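Local atomic coordinates of Myo-inositol phosphohydrolase (Mitsuokella multacida, PDB entry 4WU3), a protein that probably removes phosphate groups from inositol phosphates such as inositol hexakisphosphate, as a phytase of the protein tyrosine phosphatase-like family. Residues 48-53 with 134-139; 119-124 with 247-252; 140-145 with 210-215. The protein carries 2 engineered substitutions. All coordinates share one frame; numbering follows the deposited sequence.

Contact 1 (48-53 with 134-139)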
loop_
_atom_site.group_PDB
_atom_site.type_symbol
_atom_site.label_atom_id
_atom_site.label_comp_id
_atom_site.label_asym_id
_atom_site.label_seq_id
_atom_site.Cartn_x
_atom_site.Cartn_y
_atom_site.Cartn_z
ATOM N N LEU A 48 -23.212 0.469 0.964
ATOM C CA LEU A 48 -23.125 -0.960 1.224
ATOM C C LEU A 48 -24.295 -1.655 0.562
ATOM O O LEU A 48 -25.433 -1.515 1.004
ATOM C CB LEU A 48 -23.137 -1.237 2.731
ATOM C CG LEU A 48 -22.790 -2.672 3.143
ATOM C CD1 LEU A 48 -21.325 -2.964 2.871
ATOM C CD2 LEU A 48 -23.098 -2.893 4.612
ATOM N N ALA A 49 -24.017 -2.406 -0.499
ATOM C CA ALA A 49 -25.092 -2.983 -1.294
ATOM C C ALA A 49 -25.137 -4.497 -1.195
ATOM O O ALA A 49 -24.118 -5.175 -1.335
ATOM C CB ALA A 49 -24.959 -2.551 -2.739
ATOM N N LEU A 50 -26.328 -5.031 -0.945
ATOM C CA LEU A 50 -26.500 -6.472 -0.927
ATOM C C LEU A 50 -26.578 -6.887 -2.367
ATOM O O LEU A 50 -27.421 -6.385 -3.096
ATOM C CB LEU A 50 -27.769 -6.873 -0.179
ATOM C CG LEU A 50 -28.133 -8.367 -0.162
ATOM C CD1 LEU A 50 -26.990 -9.219 0.372
ATOM C CD2 LEU A 50 -29.383 -8.608 0.670
ATOM N N LYS A 51 -25.696 -7.788 -2.788
ATOM C CA LYS A 51 -25.698 -8.223 -4.174
ATOM C C LYS A 51 -25.444 -9.713 -4.315
ATOM O O LYS A 51 -25.029 -10.389 -3.370
ATOM C CB LYS A 51 -24.686 -7.426 -4.999
ATOM C CG LYS A 51 -23.257 -7.529 -4.505
ATOM C CD LYS A 51 -22.533 -8.741 -5.059
ATOM C CE LYS A 51 -21.030 -8.486 -5.038
ATOM N NZ LYS A 51 -20.234 -9.663 -5.460
ATOM N N ILE A 52 -25.707 -10.203 -5.521
ATOM C CA ILE A 52 -25.560 -11.604 -5.854
ATOM C C ILE A 52 -24.101 -11.929 -6.189
ATOM O O ILE A 52 -23.495 -11.285 -7.036
ATOM C CB ILE A 52 -26.490 -11.958 -7.034
ATOM C CG1 ILE A 52 -27.958 -11.825 -6.603
ATOM C CG2 ILE A 52 -26.221 -13.360 -7.556
ATOM C CD1 ILE A 52 -28.959 -11.903 -7.739
ATOM N N ASP A 53 -23.539 -12.916 -5.494
ATOM C CA ASP A 53 -22.186 -13.381 -5.758
ATOM C C ASP A 53 -22.226 -14.481 -6.817
ATOM O O ASP A 53 -21.524 -14.417 -7.833
ATOM C CB ASP A 53 -21.551 -13.957 -4.481
ATOM C CG ASP A 53 -21.253 -12.907 -3.417
ATOM O OD1 ASP A 53 -21.081 -11.719 -3.748
ATOM O OD2 ASP A 53 -21.173 -13.292 -2.231
ATOM N N VAL A 134 -24.857 -14.526 -1.756
ATOM C CA VAL A 134 -24.949 -13.071 -1.726
ATOM C C VAL A 134 -23.920 -12.494 -0.766
ATOM O O VAL A 134 -23.420 -13.188 0.122
ATOM C CB VAL A 134 -26.342 -12.627 -1.267
ATOM C CG1 VAL A 134 -27.401 -13.235 -2.166
ATOM C CG2 VAL A 134 -26.566 -13.028 0.182
ATOM N N SER A 135 -23.607 -11.217 -0.937
ATOM C CA SER A 135 -22.660 -10.561 -0.043
ATOM C C SER A 135 -22.944 -9.078 0.017
ATOM O O SER A 135 -23.618 -8.544 -0.840
ATOM C CB SER A 135 -21.212 -10.789 -0.509
ATOM O OG SER A 135 -20.944 -10.086 -1.711
ATOM N N TRP A 136 -22.417 -8.428 1.044
ATOM C CA TRP A 136 -22.549 -6.998 1.195
ATOM C C TRP A 136 -21.324 -6.309 0.612
ATOM O O TRP A 136 -20.200 -6.438 1.119
ATOM C CB TRP A 136 -22.775 -6.632 2.671
ATOM C CG TRP A 136 -24.171 -6.895 3.084
ATOM C CD1 TRP A 136 -25.199 -5.996 3.120
ATOM C CD2 TRP A 136 -24.724 -8.153 3.478
ATOM N NE1 TRP A 136 -26.354 -6.617 3.531
ATOM C CE2 TRP A 136 -26.086 -7.942 3.751
ATOM C CE3 TRP A 136 -24.195 -9.437 3.632
ATOM C CZ2 TRP A 136 -26.924 -8.962 4.175
ATOM C CZ3 TRP A 136 -25.029 -10.447 4.044
ATOM C CH2 TRP A 136 -26.381 -10.204 4.317
ATOM N N PHE A 137 -21.557 -5.581 -0.474
ATOM C CA PHE A 137 -20.476 -4.982 -1.234
ATOM C C PHE A 137 -20.375 -3.466 -1.048
ATOM O O PHE A 137 -21.351 -2.740 -1.203
ATOM C CB PHE A 137 -20.658 -5.307 -2.716
ATOM C CG PHE A 137 -19.592 -4.733 -3.594
ATOM C CD1 PHE A 137 -18.439 -5.429 -3.852
ATOM C CD2 PHE A 137 -19.753 -3.491 -4.161
ATOM C CE1 PHE A 137 -17.457 -4.888 -4.666
ATOM C CE2 PHE A 137 -18.780 -2.950 -4.971
ATOM C CZ PHE A 137 -17.628 -3.644 -5.220
ATOM N N ALA A 138 -19.177 -3.012 -0.707
ATOM C CA ALA A 138 -18.812 -1.600 -0.783
ATOM C C ALA A 138 -17.696 -1.442 -1.825
ATOM O O ALA A 138 -17.119 -2.435 -2.280
ATOM C CB ALA A 138 -18.336 -1.102 0.576
ATOM N N ASN A 139 -17.374 -0.202 -2.187
ATOM C CA ASN A 139 -16.315 0.047 -3.168
ATOM C C ASN A 139 -15.042 -0.715 -2.833
ATOM O O ASN A 139 -14.661 -0.801 -1.672
ATOM C CB ASN A 139 -15.999 1.540 -3.272
ATOM C CG ASN A 139 -17.117 2.330 -3.926
ATOM O OD1 ASN A 139 -17.847 1.820 -4.788
ATOM N ND2 ASN A 139 -17.264 3.590 -3.513
#
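S135 and D53 meet at the tight end of this strand pairing. The hydroxyl of S135 lies between its backbone N and carbonyl carbon (chi1 70°), and from there OG donates to the syn lone pair of D53 OD1 over a short 2.6 Å. The same oxygen is met nearly along its C-O axis by K51 NZ at 2.8 Å, in a salt bridge within the strand. With R122 forming a salt bridge to D53 OD2, both carboxylate oxygens are engaged, which should fix the group's rotation and favour its ionised form. K51 reaches D53 by bending at chi2; on the way its CG passes 3.9 Å from F137 CB and its CE 3.7 Å from S135 OG. K51, S135, D53 and F137 are all buried here, and F174 adds a cation-pi contact to K51 and an edge-to-face partner to F137.

The looser side belongs to L48, L50 and I52, partly exposed beside a buried W136 and V134. On this face L50 packs closely: its CD1 sits 3.8 Å from the centroid of the six-membered ring of W136 in a CH-pi contact, 14° off the ring normal, while also touching V134 CB. L48 reaches W136 more obliquely, L48 CD1 lying 3.9 Å from W136 CB. The I52 side chain does not touch V134; it packs on V185 and V187.

Four backbone hydrogen bonds, two each at A49-F137 and K51-S135, alternate with the non-hydrogen-bonded pairs L50-W136 and I52-V134. This is a regular antiparallel pairing, consistent with the partial beta-barrel that accompanies the phosphatase core in PTP-like phytases.

Contact 2 (119-124 with 247-252). With PO4 (phosphate ion), chain G.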
loop_
_atom_site.group_PDB
_atom_site.type_symbol
_atom_site.label_atom_id
_atom_site.label_comp_id
_atom_site.label_asym_id
_atom_site.label_seq_id
_atom_site.Cartn_x
_atom_site.Cartn_y
_atom_site.Cartn_z
ATOM N N VAL A 119 -12.214 -23.700 3.274
ATOM C CA VAL A 119 -11.454 -22.600 3.836
ATOM C C VAL A 119 -11.909 -21.318 3.172
ATOM O O VAL A 119 -11.523 -21.012 2.035
ATOM C CB VAL A 119 -9.937 -22.787 3.649
ATOM C CG1 VAL A 119 -9.173 -21.633 4.277
ATOM C CG2 VAL A 119 -9.486 -24.111 4.258
ATOM N N ASP A 120 -12.729 -20.583 3.920
ATOM C CA ASP A 120 -13.394 -19.376 3.474
ATOM C C ASP A 120 -12.564 -18.159 3.831
ATOM O O ASP A 120 -12.522 -17.755 4.992
ATOM C CB ASP A 120 -14.758 -19.299 4.166
ATOM C CG ASP A 120 -15.543 -18.071 3.793
ATOM O OD1 ASP A 120 -15.049 -17.281 2.970
ATOM O OD2 ASP A 120 -16.666 -17.901 4.332
ATOM N N LEU A 121 -11.925 -17.553 2.834
ATOM C CA LEU A 121 -10.958 -16.486 3.094
ATOM C C LEU A 121 -11.588 -15.092 3.089
ATOM O O LEU A 121 -10.890 -14.087 3.096
ATOM C CB LEU A 121 -9.820 -16.552 2.062
ATOM C CG LEU A 121 -9.088 -17.886 1.973
ATOM C CD1 LEU A 121 -8.203 -17.950 0.734
ATOM C CD2 LEU A 121 -8.288 -18.147 3.250
ATOM N N ARG A 122 -12.907 -15.021 3.087
ATOM C CA ARG A 122 -13.563 -13.750 2.801
ATOM C C ARG A 122 -13.862 -12.952 4.050
ATOM O O ARG A 122 -14.623 -13.394 4.914
ATOM C CB ARG A 122 -14.865 -13.970 2.035
ATOM C CG ARG A 122 -14.718 -14.679 0.697
ATOM C CD ARG A 122 -16.088 -14.893 0.068
ATOM N NE ARG A 122 -16.670 -13.661 -0.453
ATOM C CZ ARG A 122 -17.916 -13.573 -0.901
ATOM N NH1 ARG A 122 -18.702 -14.643 -0.867
ATOM N NH2 ARG A 122 -18.386 -12.423 -1.375
ATOM N N GLY A 123 -13.276 -11.763 4.125
ATOM C CA GLY A 123 -13.547 -10.833 5.219
ATOM C C GLY A 123 -14.834 -10.059 5.023
ATOM O O GLY A 123 -15.473 -9.672 5.986
ATOM N N GLU A 124 -15.215 -9.849 3.769
ATOM C CA GLU A 124 -16.514 -9.254 3.437
ATOM C C GLU A 124 -17.691 -10.121 3.950
ATOM O O GLU A 124 -17.621 -11.343 3.947
ATOM C CB GLU A 124 -16.620 -8.997 1.914
ATOM C CG GLU A 124 -16.547 -10.222 0.980
ATOM C CD GLU A 124 -15.115 -10.610 0.589
ATOM O OE1 GLU A 124 -14.133 -10.138 1.240
ATOM O OE2 GLU A 124 -14.959 -11.402 -0.375
ATOM N N GLY A 247 -6.720 -13.460 -6.155
ATOM C CA GLY A 247 -5.665 -13.029 -5.229
ATOM C C GLY A 247 -5.512 -13.810 -3.922
ATOM O O GLY A 247 -4.515 -14.507 -3.697
ATOM N N ARG A 248 -6.491 -13.672 -3.039
ATOM C CA ARG A 248 -6.395 -14.297 -1.729
ATOM C C ARG A 248 -6.323 -15.798 -1.890
ATOM O O ARG A 248 -5.593 -16.469 -1.154
ATOM C CB ARG A 248 -7.580 -13.912 -0.839
ATOM C CG ARG A 248 -7.593 -12.456 -0.431
ATOM C CD ARG A 248 -8.961 -12.028 0.103
ATOM N NE ARG A 248 -9.993 -11.941 -0.938
ATOM C CZ ARG A 248 -11.262 -11.620 -0.696
ATOM N NH1 ARG A 248 -12.135 -11.557 -1.691
ATOM N NH2 ARG A 248 -11.665 -11.367 0.551
ATOM N N THR A 249 -7.068 -16.329 -2.861
ATOM C CA THR A 249 -7.086 -17.777 -3.099
ATOM C C THR A 249 -5.710 -18.272 -3.549
ATOM O O THR A 249 -5.220 -19.291 -3.071
ATOM C CB THR A 249 -8.181 -18.180 -4.110
ATOM O OG1 THR A 249 -9.471 -18.036 -3.502
ATOM C CG2 THR A 249 -8.028 -19.619 -4.542
ATOM N N THR A 250 -5.065 -17.536 -4.439
ATOM C CA THR A 250 -3.770 -17.963 -4.960
ATOM C C THR A 250 -2.663 -17.831 -3.924
ATOM O O THR A 250 -1.760 -18.658 -3.873
ATOM C CB THR A 250 -3.401 -17.191 -6.232
ATOM O OG1 THR A 250 -4.390 -17.466 -7.228
ATOM C CG2 THR A 250 -2.032 -17.613 -6.756
ATOM N N ILE A 251 -2.737 -16.800 -3.091
ATOM C CA ILE A 251 -1.822 -16.694 -1.980
ATOM C C ILE A 251 -1.869 -17.971 -1.161
ATOM O O ILE A 251 -0.822 -18.503 -0.787
ATOM C CB ILE A 251 -2.167 -15.523 -1.038
ATOM C CG1 ILE A 251 -1.788 -14.188 -1.676
ATOM C CG2 ILE A 251 -1.443 -15.693 0.284
ATOM C CD1 ILE A 251 -2.395 -12.997 -0.967
ATOM N N PHE A 252 -3.068 -18.463 -0.867
ATOM C CA PHE A 252 -3.173 -19.623 0.006
ATOM C C PHE A 252 -2.906 -20.960 -0.670
ATOM O O PHE A 252 -2.499 -21.915 -0.004
ATOM C CB PHE A 252 -4.494 -19.647 0.758
ATOM C CG PHE A 252 -4.470 -18.809 1.979
ATOM C CD1 PHE A 252 -4.496 -17.440 1.875
ATOM C CD2 PHE A 252 -4.376 -19.387 3.232
ATOM C CE1 PHE A 252 -4.440 -16.649 3.008
ATOM C CE2 PHE A 252 -4.311 -18.610 4.366
ATOM C CZ PHE A 252 -4.342 -17.244 4.250
HETATM P P PO4 G . -9.953 -12.592 -4.695
HETATM O O1 PO4 G . -9.627 -11.736 -5.895
HETATM O O2 PO4 G . -9.731 -14.027 -5.121
HETATM O O3 PO4 G . -11.376 -12.380 -4.250
HETATM O O4 PO4 G . -9.050 -12.294 -3.512
#
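E124 meets R248, the arginine that ends the phosphate-binding P-loop. This S242-to-R248 loop matches the CX5R signature of protein tyrosine phosphatases, with serine in the cysteine position, and leads into helix 247-261. From the helix outward, CB and then CG of R248 run past a phosphate ion, probably from the crystallisation liquor, CG 3.4 Å from its O4, and CD continues alongside. A bend at chi3 (-71°) turns the guanidinium edge-on to the anion: NE donates to O4 at 2.8 Å, and NH1 to O3 at 2.8 Å. R248 N also binds O4, and S242, A244 and M246 add further bonds.

At its far end the guanidinium grips the carboxylate end-on, NH2 giving 2.8 Å to the syn lone pair of E124 OE1 and NH1 giving 3.1 Å to OE2. R122 NE meets E124 OE2 as well, from above the carboxylate plane, at 2.8 Å. R248 NH2 also donates to L211 O. E124 probably acts as a second-shell residue, helping to hold the arginine in position.

Beside this network L121 joins strand to helix: its CD1 touches R248 O, and its CD2 stands 3.9 Å from the centroid of the F252 ring, 2° off the normal.

Contact 3 (140-145 with 210-215)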
loop_
_atom_site.group_PDB
_atom_site.type_symbol
_atom_site.label_atom_id
_atom_site.label_comp_id
_atom_site.label_asym_id
_atom_site.label_seq_id
_atom_site.Cartn_x
_atom_site.Cartn_y
_atom_site.Cartn_z
ATOM N N HIS A 140 -14.392 -1.252 -3.865
ATOM C CA HIS A 140 -13.191 -2.082 -3.715
ATOM C C HIS A 140 -13.434 -3.342 -2.897
ATOM O O HIS A 140 -12.472 -3.952 -2.446
ATOM C CB HIS A 140 -12.056 -1.323 -3.028
ATOM C CG HIS A 140 -11.593 -0.108 -3.761
ATOM N ND1 HIS A 140 -10.816 -0.177 -4.896
ATOM C CD2 HIS A 140 -11.750 1.210 -3.489
ATOM C CE1 HIS A 140 -10.541 1.048 -5.312
ATOM N NE2 HIS A 140 -11.100 1.907 -4.478
ATOM N N ASP A 141 -14.698 -3.724 -2.710
ATOM C CA ASP A 141 -15.067 -4.892 -1.890
ATOM C C ASP A 141 -14.527 -4.815 -0.459
ATOM O O ASP A 141 -14.084 -5.827 0.117
ATOM C CB ASP A 141 -14.619 -6.197 -2.548
ATOM C CG ASP A 141 -15.202 -7.423 -1.866
ATOM O OD1 ASP A 141 -16.261 -7.313 -1.188
ATOM O OD2 ASP A 141 -14.594 -8.505 -2.009
ATOM N N TRP A 142 -14.581 -3.611 0.114
ATOM C CA TRP A 142 -14.085 -3.376 1.463
ATOM C C TRP A 142 -15.215 -3.095 2.454
ATOM O O TRP A 142 -15.108 -2.222 3.331
ATOM C CB TRP A 142 -13.062 -2.237 1.458
ATOM C CG TRP A 142 -11.699 -2.640 0.896
ATOM C CD1 TRP A 142 -11.175 -3.895 0.842
ATOM C CD2 TRP A 142 -10.707 -1.769 0.349
ATOM N NE1 TRP A 142 -9.918 -3.864 0.295
ATOM C CE2 TRP A 142 -9.605 -2.570 -0.018
ATOM C CE3 TRP A 142 -10.649 -0.386 0.113
ATOM C CZ2 TRP A 142 -8.464 -2.038 -0.610
ATOM C CZ3 TRP A 142 -9.511 0.143 -0.459
ATOM C CH2 TRP A 142 -8.432 -0.673 -0.810
ATOM N N GLY A 143 -16.289 -3.872 2.333
ATOM C CA GLY A 143 -17.475 -3.681 3.167
ATOM C C GLY A 143 -17.175 -3.724 4.654
ATOM O O GLY A 143 -17.873 -3.098 5.447
ATOM N N ASN A 144 -16.147 -4.480 5.032
ATOM C CA ASN A 144 -15.756 -4.619 6.430
ATOM C C ASN A 144 -14.362 -4.048 6.672
ATOM O O ASN A 144 -13.603 -4.520 7.529
ATOM C CB ASN A 144 -15.848 -6.082 6.868
ATOM C CG ASN A 144 -17.279 -6.510 7.143
ATOM O OD1 ASN A 144 -18.093 -5.698 7.573
ATOM N ND2 ASN A 144 -17.590 -7.784 6.902
ATOM N N ASP A 145 -14.053 -3.004 5.911
ATOM C CA ASP A 145 -12.763 -2.338 5.978
ATOM C C ASP A 145 -12.315 -2.060 7.414
ATOM O O ASP A 145 -12.982 -1.346 8.156
ATOM C CB ASP A 145 -12.854 -1.026 5.213
ATOM C CG ASP A 145 -11.520 -0.368 5.025
ATOM O OD1 ASP A 145 -10.476 -1.024 5.246
ATOM O OD2 ASP A 145 -11.514 0.823 4.654
ATOM N N THR A 210 -11.019 -13.989 8.087
ATOM C CA THR A 210 -11.678 -12.786 7.596
ATOM C C THR A 210 -10.707 -11.830 6.885
ATOM O O THR A 210 -10.370 -10.774 7.410
ATOM C CB THR A 210 -12.395 -12.077 8.751
ATOM O OG1 THR A 210 -11.502 -11.938 9.862
ATOM C CG2 THR A 210 -13.594 -12.905 9.185
ATOM N N LEU A 211 -10.283 -12.200 5.677
ATOM C CA LEU A 211 -9.259 -11.441 4.945
ATOM C C LEU A 211 -9.856 -10.378 4.042
ATOM O O LEU A 211 -10.799 -10.645 3.297
ATOM C CB LEU A 211 -8.414 -12.367 4.073
ATOM C CG LEU A 211 -7.757 -13.533 4.789
ATOM C CD1 LEU A 211 -6.813 -14.265 3.848
ATOM C CD2 LEU A 211 -7.024 -13.044 6.017
ATOM N N GLN A 212 -9.282 -9.181 4.103
ATOM C CA GLN A 212 -9.709 -8.084 3.261
ATOM C C GLN A 212 -9.329 -8.382 1.819
ATOM O O GLN A 212 -8.207 -8.817 1.542
ATOM C CB GLN A 212 -9.039 -6.766 3.686
ATOM C CG GLN A 212 -9.275 -6.354 5.125
ATOM C CD GLN A 212 -10.691 -5.877 5.377
ATOM O OE1 GLN A 212 -11.180 -4.984 4.690
ATOM N NE2 GLN A 212 -11.354 -6.463 6.373
ATOM N N ASP A 213 -10.256 -8.119 0.905
ATOM C CA ASP A 213 -9.986 -8.254 -0.506
ATOM C C ASP A 213 -8.815 -7.349 -0.866
ATOM O O ASP A 213 -8.670 -6.251 -0.326
ATOM C CB ASP A 213 -11.232 -7.874 -1.301
ATOM C CG ASP A 213 -11.219 -8.392 -2.719
ATOM O OD1 ASP A 213 -10.175 -8.876 -3.206
ATOM O OD2 ASP A 213 -12.278 -8.308 -3.363
ATOM N N HIS A 214 -7.970 -7.843 -1.766
ATOM C CA HIS A 214 -6.853 -7.079 -2.346
ATOM C C HIS A 214 -5.507 -7.137 -1.606
ATOM O O HIS A 214 -4.512 -6.679 -2.141
ATOM C CB HIS A 214 -7.260 -5.621 -2.555
ATOM C CG HIS A 214 -8.474 -5.456 -3.420
ATOM N ND1 HIS A 214 -8.514 -5.855 -4.742
ATOM C CD2 HIS A 214 -9.688 -4.922 -3.152
ATOM C CE1 HIS A 214 -9.706 -5.584 -5.243
ATOM N NE2 HIS A 214 -10.433 -5.008 -4.303
ATOM N N PHE A 215 -5.469 -7.714 -0.410
ATOM C CA PHE A 215 -4.280 -7.673 0.420
ATOM C C PHE A 215 -3.885 -9.055 0.894
ATOM O O PHE A 215 -4.690 -9.983 0.870
ATOM C CB PHE A 215 -4.512 -6.820 1.662
ATOM C CG PHE A 215 -4.769 -5.369 1.379
ATOM C CD1 PHE A 215 -3.849 -4.609 0.674
ATOM C CD2 PHE A 215 -5.918 -4.762 1.845
ATOM C CE1 PHE A 215 -4.082 -3.280 0.431
ATOM C CE2 PHE A 215 -6.154 -3.433 1.610
ATOM C CZ PHE A 215 -5.237 -2.688 0.897
HETATM O O HOH W 1 -12.982 -7.777 1.862
HETATM O O HOH W 2 -13.830 -5.820 4.089
HETATM O O HOH W 3 -9.404 -3.096 3.639
#
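With CG beside the backbone N (chi1 -75°), W142 carries its indole toward D213, and NE1 donates to D213 O at 2.8 Å, close to the ring plane. Q212 turns back at chi2 (-72°) to bring its amide to N144 and D145. There NE2 reaches N144 O at 3.2 Å from well above the carbonyl plane, while OE1 takes bonds from two waters, one held by N144 N and the other by D145 OD1. The latter water also sits over one face of W142, with H140 CB over the opposite face. A third water links D141 O to D213 N.

Much of the contact lies between two beta turns, type I at W142-D145 and type II at Q212-F215. The second follows strand 205-211, probably in the position of the WPD (general-acid) loop of protein tyrosine phosphatases. H214 touches the inositol tetrakisphosphate, and D213 lies about 4 Å from the phosphate ion at nearest atoms.

The edge of H214 turns toward the face of W142 in an offset edge-to-face pair, imidazole and five-membered ring centroids 5.4 Å apart. F215 is nearly parallel to W142 (8°) but slid aside, F215 CE2 lying 3.5 Å from W142 CZ2. Y292 of the second subunit packs edge-to-face with W142, and N291 of that subunit binds D145 OD2. The carboxylates of D141 and D213, roughly perpendicular, bring their OD2 atoms within 2.7 Å.

From the N terminus, the chain first lays down strand 49-54, and contact 1 closes when strand 132-137 returns to it. Contact 2 opens within that loop at 119-124 and closes only at 247-252, so contacts 1 and 2 cross. Contact 3 opens just after contact 1 has closed and is nested inside the loop of contact 2. The D53-R122 salt bridge joins the four-stranded antiparallel sheet of contact 1 to the five-stranded phosphatase sheet. Contacts 2 and 3 use neighbouring strands of the latter, 116-122 and 205-211, with centres about 10 Å apart, and F252 packs on L211. Between contacts 1 and 3, A138 and L48 pack against G143.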